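Local coordinates for fungal protease inhibitor-1 (Antheraea mylitta, PDB 3BT4), which inhibits trypsin, chymotrypsin and proteases from the fungi Aspergillus oryzae and Rhizopus oryzae, at residues A[26-30]-A[41-46]. Sequence-based numbering, arbitrary orientation.
Sequences PATYR and PACVTL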
loop_
_atom_site.group_PDB
_atom_site.type_symbol
_atom_site.label_atom_id
_atom_site.label_comp_id
_atom_site.label_asym_id
_atom_site.label_seq_id
_atom_site.Cartn_x
_atom_site.Cartn_y
_atom_site.Cartn_z
ATOM N N PRO A 26 5.333 -5.221 -15.079
ATOM C CA PRO A 26 4.613 -3.980 -14.762
ATOM C C PRO A 26 4.523 -3.583 -13.279
ATOM O O PRO A 26 4.100 -2.468 -12.987
ATOM C CB PRO A 26 3.220 -4.241 -15.339
ATOM C CG PRO A 26 3.033 -5.720 -15.158
ATOM C CD PRO A 26 4.401 -6.316 -15.411
ATOM N N ALA A 27 4.901 -4.479 -12.367
ATOM C CA ALA A 27 5.015 -4.155 -10.934
ATOM C C ALA A 27 6.096 -3.108 -10.690
ATOM O O ALA A 27 7.125 -3.094 -11.381
ATOM C CB ALA A 27 5.289 -5.407 -10.108
ATOM N N THR A 28 5.847 -2.211 -9.730
ATOM C CA THR A 28 6.737 -1.065 -9.474
ATOM C C THR A 28 7.086 -0.937 -7.987
ATOM O O THR A 28 6.291 -1.289 -7.109
ATOM C CB THR A 28 6.180 0.283 -10.007
ATOM O OG1 THR A 28 4.981 0.624 -9.304
ATOM C CG2 THR A 28 5.889 0.218 -11.502
ATOM N N TYR A 29 8.288 -0.436 -7.724
ATOM C CA TYR A 29 8.797 -0.308 -6.369
ATOM C C TYR A 29 8.153 0.848 -5.641
ATOM O O TYR A 29 8.005 1.935 -6.200
ATOM C CB TYR A 29 10.292 -0.059 -6.409
ATOM C CG TYR A 29 10.929 0.131 -5.058
ATOM C CD1 TYR A 29 11.112 -0.945 -4.196
ATOM C CD2 TYR A 29 11.350 1.391 -4.644
ATOM C CE1 TYR A 29 11.732 -0.776 -2.969
ATOM C CE2 TYR A 29 11.961 1.573 -3.404
ATOM C CZ TYR A 29 12.148 0.488 -2.576
ATOM O OH TYR A 29 12.754 0.665 -1.352
ATOM N N ARG A 30 7.781 0.598 -4.389
ATOM C CA ARG A 30 7.376 1.647 -3.469
ATOM C C ARG A 30 8.169 1.446 -2.196
ATOM O O ARG A 30 8.166 0.361 -1.643
ATOM C CB ARG A 30 5.883 1.565 -3.144
ATOM C CG ARG A 30 4.969 1.704 -4.347
ATOM C CD ARG A 30 3.773 2.530 -4.001
ATOM N NE ARG A 30 3.010 2.949 -5.177
ATOM C CZ ARG A 30 1.737 3.345 -5.126
ATOM N NH1 ARG A 30 1.093 3.369 -3.964
ATOM N NH2 ARG A 30 1.106 3.710 -6.236
ATOM N N PRO A 41 9.081 -1.898 2.006
ATOM C CA PRO A 41 8.955 -1.681 0.560
ATOM C C PRO A 41 8.143 -2.798 -0.097
ATOM O O PRO A 41 8.048 -3.881 0.447
ATOM C CB PRO A 41 10.415 -1.726 0.079
ATOM C CG PRO A 41 11.138 -2.517 1.171
ATOM C CD PRO A 41 10.480 -2.115 2.415
ATOM N N ALA A 42 7.555 -2.526 -1.258
ATOM C CA ALA A 42 6.789 -3.542 -1.987
ATOM C C ALA A 42 6.888 -3.342 -3.488
ATOM O O ALA A 42 7.102 -2.228 -3.962
ATOM C CB ALA A 42 5.345 -3.494 -1.568
ATOM N N CYS A 43 6.732 -4.430 -4.234
ATOM C CA CYS A 43 6.517 -4.343 -5.671
ATOM C C CYS A 43 5.002 -4.374 -5.854
ATOM O O CYS A 43 4.353 -5.383 -5.578
ATOM C CB CYS A 43 7.215 -5.495 -6.395
ATOM S SG CYS A 43 9.013 -5.626 -5.942
ATOM N N VAL A 44 4.434 -3.238 -6.254
ATOM C CA VAL A 44 2.974 -3.112 -6.294
ATOM C C VAL A 44 2.360 -3.184 -7.701
ATOM O O VAL A 44 2.983 -2.827 -8.702
ATOM C CB VAL A 44 2.482 -1.857 -5.517
ATOM C CG1 VAL A 44 3.133 -1.815 -4.135
ATOM C CG2 VAL A 44 2.789 -0.593 -6.260
ATOM N N THR A 45 1.128 -3.681 -7.741
ATOM C CA THR A 45 0.304 -3.695 -8.935
ATOM C C THR A 45 -0.785 -2.624 -8.805
ATOM O O THR A 45 -1.369 -2.452 -7.747
ATOM C CB THR A 45 -0.293 -5.108 -9.118
ATOM O OG1 THR A 45 0.778 -6.009 -9.430
ATOM C CG2 THR A 45 -1.368 -5.164 -10.235
ATOM N N LEU A 46 -1.054 -1.886 -9.882
ATOM C CA LEU A 46 -2.130 -0.887 -9.821
ATOM C C LEU A 46 -3.397 -1.322 -10.537
ATOM O O LEU A 46 -3.351 -1.969 -11.599
ATOM C CB LEU A 46 -1.668 0.499 -10.301
ATOM C CG LEU A 46 -0.452 1.127 -9.596
ATOM C CD1 LEU A 46 -0.100 2.472 -10.206
ATOM C CD2 LEU A 46 -0.659 1.244 -8.082
#
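R30 lies across V44 at about a right angle on one face of an antiparallel strand pair, in which the short edge strand 28-30 joins the longer strand 40-47 of a small mixed sheet. Four backbone hydrogen bonds link T28 with V44 and R30 with A42; the straightest, V44 N to T28 O, measures 2.8 Å. T28, R30, A42 and V44 share a face. There the R30 CG sits 3.7 Å from V44 CG2, and the same methyl lies under one face of the guanidinium group, 3.7 Å from NE. A bend at chi2 (-140°) turns the arginine along the sheet toward L46, whose CD2 is 3.6 Å from NH2; E70 binds that nitrogen in a salt bridge. T28 OG1 also approaches V44 CG2, at 3.9 Å, roughly perpendicular to the approach of the arginine CG. On the opposite face Y29 pairs with C43, whose SG forms the disulfide to C23 and so ties strand 40-47 to the loop that leads into strand 28-30. The tyrosine ring, carried by a CG trans to its own N (chi1 178°), runs alongside P41, pointing the same way, and its CE1 comes within 3.5 Å of the proline CB.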